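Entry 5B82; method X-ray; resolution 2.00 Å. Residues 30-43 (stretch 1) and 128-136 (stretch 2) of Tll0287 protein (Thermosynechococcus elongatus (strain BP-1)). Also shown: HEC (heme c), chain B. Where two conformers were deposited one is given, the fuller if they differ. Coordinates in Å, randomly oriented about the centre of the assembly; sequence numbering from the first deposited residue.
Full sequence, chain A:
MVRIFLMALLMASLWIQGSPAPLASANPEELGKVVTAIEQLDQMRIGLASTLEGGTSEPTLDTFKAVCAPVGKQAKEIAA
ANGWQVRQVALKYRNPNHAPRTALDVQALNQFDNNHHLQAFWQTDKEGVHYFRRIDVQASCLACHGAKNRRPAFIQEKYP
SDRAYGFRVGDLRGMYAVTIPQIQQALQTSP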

# COMPACT_ATOMS: atom_id res chain seq x y z
N GLU A 30 2.65 5.70 -21.01
CA GLU A 30 1.79 5.02 -20.04
C GLU A 30 2.55 4.35 -18.89
O GLU A 30 2.13 4.43 -17.72
N LEU A 31 3.66 3.70 -19.21
CA LEU A 31 4.49 3.09 -18.18
C LEU A 31 4.99 4.17 -17.20
O LEU A 31 4.89 4.03 -15.95
N GLY A 32 5.48 5.27 -17.77
CA GLY A 32 5.95 6.36 -16.91
C GLY A 32 4.85 6.95 -16.04
O GLY A 32 5.07 7.28 -14.86
N LYS A 33 3.67 7.11 -16.63
CA LYS A 33 2.49 7.60 -15.93
C LYS A 33 2.14 6.70 -14.75
O LYS A 33 1.76 7.19 -13.67
N VAL A 34 2.26 5.39 -14.94
CA VAL A 34 2.06 4.47 -13.82
C VAL A 34 3.08 4.71 -12.69
O VAL A 34 2.70 4.86 -11.50
N VAL A 35 4.37 4.76 -13.04
CA VAL A 35 5.39 5.01 -11.99
C VAL A 35 5.12 6.31 -11.21
O VAL A 35 5.15 6.35 -9.95
N THR A 36 4.82 7.37 -11.95
CA THR A 36 4.55 8.66 -11.34
C THR A 36 3.32 8.63 -10.44
O THR A 36 3.36 9.12 -9.31
N ALA A 37 2.23 8.04 -10.94
CA ALA A 37 0.99 7.97 -10.18
C ALA A 37 1.20 7.24 -8.86
O ALA A 37 0.76 7.72 -7.79
N ILE A 38 1.88 6.09 -8.92
CA ILE A 38 2.13 5.33 -7.70
C ILE A 38 3.01 6.10 -6.71
O ILE A 38 2.73 6.16 -5.51
N GLU A 39 4.07 6.72 -7.23
CA GLU A 39 4.95 7.48 -6.35
C GLU A 39 4.22 8.66 -5.68
O GLU A 39 4.45 8.96 -4.51
N GLN A 40 3.31 9.29 -6.42
CA GLN A 40 2.50 10.39 -5.88
C GLN A 40 1.55 9.90 -4.80
O GLN A 40 1.33 10.58 -3.79
N LEU A 41 0.97 8.72 -5.02
CA LEU A 41 0.13 8.09 -4.01
C LEU A 41 0.92 7.82 -2.71
O LEU A 41 0.43 8.07 -1.60
N ASP A 42 2.15 7.34 -2.88
CA ASP A 42 3.01 7.04 -1.74
C ASP A 42 3.39 8.31 -0.95
O ASP A 42 3.31 8.36 0.29
N GLN A 43 3.79 9.34 -1.68
CA GLN A 43 4.16 10.59 -1.05
C GLN A 43 2.94 11.22 -0.38
O GLN A 43 3.06 11.92 0.63
N GLY A 128 -0.78 -9.10 -18.80
CA GLY A 128 -0.42 -7.77 -19.24
C GLY A 128 0.87 -7.31 -18.58
O GLY A 128 1.77 -8.11 -18.34
N VAL A 129 0.95 -6.01 -18.31
CA VAL A 129 2.10 -5.39 -17.63
C VAL A 129 1.75 -5.11 -16.17
O VAL A 129 0.71 -4.52 -15.88
N HIS A 130 2.61 -5.53 -15.24
CA HIS A 130 2.34 -5.40 -13.82
C HIS A 130 3.48 -4.63 -13.17
O HIS A 130 4.63 -5.01 -13.32
N TYR A 131 3.15 -3.57 -12.44
CA TYR A 131 4.16 -2.80 -11.73
C TYR A 131 3.89 -2.93 -10.24
O TYR A 131 2.74 -2.83 -9.81
N PHE A 132 4.96 -3.16 -9.48
CA PHE A 132 4.88 -3.30 -8.04
C PHE A 132 5.86 -2.32 -7.42
O PHE A 132 6.96 -2.16 -7.90
N ARG A 133 5.44 -1.69 -6.33
CA ARG A 133 6.31 -0.73 -5.65
C ARG A 133 6.21 -0.97 -4.16
O ARG A 133 5.12 -0.94 -3.58
N ARG A 134 7.34 -1.24 -3.53
CA ARG A 134 7.33 -1.57 -2.10
C ARG A 134 6.86 -0.40 -1.23
O ARG A 134 7.03 0.77 -1.57
N ILE A 135 6.23 -0.74 -0.11
CA ILE A 135 5.86 0.22 0.92
C ILE A 135 6.60 -0.17 2.19
O ILE A 135 6.45 -1.28 2.70
N ASP A 136 7.41 0.75 2.72
CA ASP A 136 8.12 0.47 3.96
C ASP A 136 7.45 1.17 5.14
O ASP A 136 6.64 2.07 4.96

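Helix 30-43 packs along strand 128-136 through a mixed contact, apolar at its start and charged toward its end, with a bidentate Glu39-Arg133 salt bridge and one bridging water. The two elements run in roughly the same direction, their axes 27° apart and 9.8 Å at closest approach, and together they bury 422 Å². The register steps by four residues on the helix and by two on the strand: Val34 lies nearest Tyr131, Ile38 nearest Arg133 and Asp42 nearest Ile135. Val34, Ile38 and Asp42 direct their CA-to-CB bonds toward the strand, as Val129, Tyr131 and Arg133 do toward the helix; the alternation of the strand turns Phe132 and Arg134 away.

At the start, Leu31 (m, t) leaves its helix sideways, but its end swings nearer, and CD2 meets CG1 of Val129 (t) at 4.0 Å. Tyr131 (chi1 t) has the largest area covered by the other stretch. Its ring is packed by three helix residues: Val35 (t) sets CG2 over one face, 4.2 Å from the ring centroid in a CH-pi contact; Ile38 (m, m) approaches the edge, CB to Tyr131 CE2 4.0 Å; and Val34 (t) comes in obliquely, CG1 to Tyr131 CD2 3.7 Å. Ile38 also reaches the next inward residue of the strand, its CG2 lying 3.9 Å from Arg133 CB.

The Tyr131 hydroxyl is tied to the helix by water 1, which accepts from Tyr131 OH (2.6 Å) and donates to Val35 O (2.9 Å) and Glu39 OE1 (2.7 Å). Glu39 (t, p) starts sideways, yet its carboxylate comes close to the guanidinium edge of Arg133, near its plane, so two N-H groups can meet its two oxygens: Arg133 NE donates to Glu39 OE1 at 3.0 Å and Arg133 NH2 to Glu39 OE2 at 2.8 Å. Arg133 has chi1 t and chi2 off-well at -94°; its NH1 makes a weak hydrogen bond to Arg134 O (3.0 Å). Asp42 (chi1 t) lies over a guanidinium face, OD2 4.3 Å from Arg133 NE, where opposite charges are near but no N-H points at the oxygen.

Beyond this, Asp42 OD1 is 4.4 Å from CG1 of Ile135 (m, t), whose CD1 continues to the heme c methyl CMA at 3.5 Å. Asp136 O lies 3.4 Å from heme CMB. Outside the interface, Arg134 NE forms a salt bridge with Asp136 OD1 at 2.9 Å.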

# COMPACT_ATOMS: atom_id res chain seq x y z
CB GLU A 30 0.89 3.99 -20.74
CG GLU A 30 -0.10 3.34 -19.81
CD GLU A 30 -1.19 2.58 -20.55
OE1 GLU A 30 -0.95 2.16 -21.70
OE2 GLU A 30 -2.30 2.43 -19.98
CB LEU A 31 5.67 2.37 -18.82
CG LEU A 31 5.25 1.25 -19.78
CD1 LEU A 31 6.43 0.78 -20.61
CD2 LEU A 31 4.67 0.10 -18.99
CB LYS A 33 1.29 7.72 -16.89
CG LYS A 33 0.03 8.18 -16.20
CD LYS A 33 -1.06 8.62 -17.16
CE LYS A 33 -2.14 9.38 -16.39
NZ LYS A 33 -3.23 9.90 -17.27
CB VAL A 34 2.14 2.99 -14.25
CG1 VAL A 34 2.19 2.07 -13.02
CG2 VAL A 34 0.94 2.62 -15.13
CB VAL A 35 6.83 5.02 -12.59
CG1 VAL A 35 7.87 5.47 -11.55
CG2 VAL A 35 7.17 3.64 -13.18
CB THR A 36 4.38 9.78 -12.38
OG1 THR A 36 5.59 9.91 -13.12
CG2 THR A 36 4.10 11.11 -11.68
CB ALA A 37 -0.10 7.27 -10.99
CB ILE A 38 2.72 3.95 -8.00
CG1 ILE A 38 1.70 3.11 -8.78
CG2 ILE A 38 3.10 3.23 -6.71
CD1 ILE A 38 0.32 3.11 -8.14
CB GLU A 39 6.21 7.92 -7.09
CG GLU A 39 7.42 8.04 -6.16
CD GLU A 39 7.88 6.70 -5.63
OE1 GLU A 39 7.58 5.65 -6.26
OE2 GLU A 39 8.55 6.69 -4.58
CB GLN A 40 1.70 11.07 -6.99
CG GLN A 40 2.50 12.06 -7.81
CD GLN A 40 1.74 12.55 -9.04
OE1 GLN A 40 0.69 12.01 -9.39
NE2 GLN A 40 2.28 13.57 -9.69
CB LEU A 41 -0.47 6.80 -4.56
CG LEU A 41 -1.55 6.11 -3.73
CD1 LEU A 41 -2.72 7.06 -3.50
CD2 LEU A 41 -2.01 4.83 -4.41
CB ASP A 42 4.26 6.30 -2.21
CG ASP A 42 4.98 5.62 -1.07
OD1 ASP A 42 4.32 4.83 -0.35
OD2 ASP A 42 6.20 5.88 -0.88
CB GLN A 43 4.80 11.54 -2.05
CG GLN A 43 6.22 11.13 -2.44
CD GLN A 43 7.23 11.32 -1.32
OE1 GLN A 43 7.27 12.37 -0.68
NE2 GLN A 43 8.05 10.30 -1.07
CB VAL A 129 2.52 -4.09 -18.31
CG1 VAL A 129 3.80 -3.59 -17.73
CG2 VAL A 129 2.70 -4.30 -19.80
CB HIS A 130 2.27 -6.78 -13.15
CG HIS A 130 1.38 -7.76 -13.86
ND1 HIS A 130 0.06 -7.95 -13.53
CD2 HIS A 130 1.65 -8.64 -14.85
CE1 HIS A 130 -0.46 -8.89 -14.30
NE2 HIS A 130 0.49 -9.33 -15.11
CB TYR A 131 4.08 -1.33 -12.15
CG TYR A 131 5.00 -0.37 -11.40
CD1 TYR A 131 6.38 -0.35 -11.64
CD2 TYR A 131 4.49 0.55 -10.49
CE1 TYR A 131 7.22 0.55 -10.98
CE2 TYR A 131 5.34 1.47 -9.82
CZ TYR A 131 6.69 1.45 -10.08
OH TYR A 131 7.53 2.35 -9.42
CB PHE A 132 5.24 -4.71 -7.60
CG PHE A 132 4.38 -5.78 -8.24
CD1 PHE A 132 3.19 -6.16 -7.65
CD2 PHE A 132 4.77 -6.39 -9.42
CE1 PHE A 132 2.37 -7.15 -8.24
CE2 PHE A 132 3.97 -7.39 -10.01
CZ PHE A 132 2.78 -7.76 -9.42
CB ARG A 133 5.94 0.71 -6.05
CG ARG A 133 7.03 1.78 -5.72
CD ARG A 133 6.80 2.42 -4.38
NE ARG A 133 7.73 3.54 -4.15
CZ ARG A 133 8.87 3.44 -3.47
NH1 ARG A 133 9.22 2.27 -2.94
NH2 ARG A 133 9.64 4.51 -3.29
CB ARG A 134 8.70 -2.08 -1.63
CG ARG A 134 9.59 -1.03 -0.99
CD ARG A 134 11.03 -1.55 -0.76
NE ARG A 134 11.19 -2.35 0.45
CZ ARG A 134 11.81 -3.53 0.49
NH1 ARG A 134 12.31 -4.06 -0.63
NH2 ARG A 134 11.92 -4.19 1.63
CB ILE A 135 4.36 0.17 1.20
CG1 ILE A 135 3.56 0.53 -0.05
CG2 ILE A 135 3.99 1.14 2.34
CD1 ILE A 135 2.11 0.10 -0.02
CB ASP A 136 9.60 0.86 3.85
CG ASP A 136 10.39 -0.07 2.93
OD1 ASP A 136 10.05 -1.28 2.84
OD2 ASP A 136 11.36 0.40 2.29
FE HEC B . -2.05 2.65 7.24
CHA HEC B . -4.15 0.54 5.61
CHB HEC B . 0.56 1.53 5.20
CHC HEC B . 0.07 4.90 8.63
CHD HEC B . -4.48 3.48 9.51
NA HEC B . -1.82 1.25 5.73
C1A HEC B . -2.87 0.59 5.13
C2A HEC B . -2.38 -0.06 3.93
C3A HEC B . -1.08 0.22 3.83
C4A HEC B . -0.70 1.04 4.96
CMA HEC B . -0.10 -0.23 2.73
CAA HEC B . -3.22 -0.91 2.94
CBA HEC B . -3.04 -2.41 3.17
CGA HEC B . -3.90 -2.88 4.30
O1A HEC B . -3.35 -3.34 5.33
O2A HEC B . -5.15 -2.76 4.21
NB HEC B . -0.06 3.10 6.97
C1B HEC B . 0.82 2.57 6.05
C2B HEC B . 2.07 3.30 6.14
C3B HEC B . 1.94 4.23 7.09
C4B HEC B . 0.59 4.12 7.63
CMB HEC B . 3.35 3.01 5.31
CAB HEC B . 3.01 5.25 7.55
CBB HEC B . 3.33 6.25 6.41
NC HEC B . -2.17 3.92 8.81
C1C HEC B . -1.19 4.81 9.18
C2C HEC B . -1.76 5.73 10.14
C3C HEC B . -2.97 5.26 10.49
C4C HEC B . -3.29 4.16 9.59
CMC HEC B . -0.91 6.74 10.94
CAC HEC B . -3.93 5.82 11.57
CBC HEC B . -4.34 7.31 11.38
ND HEC B . -3.98 2.06 7.57
C1D HEC B . -4.85 2.64 8.49
C2D HEC B . -6.20 2.22 8.18
C3D HEC B . -6.07 1.30 6.97
C4D HEC B . -4.67 1.26 6.66
CMD HEC B . -7.50 2.60 8.92
CAD HEC B . -7.20 0.57 6.21
CBD HEC B . -7.64 1.56 5.13
CGD HEC B . -8.62 0.94 4.16
O1D HEC B . -9.73 0.55 4.58
O2D HEC B . -8.27 0.84 2.97
O HOH W 1 6.30 4.35 -8.25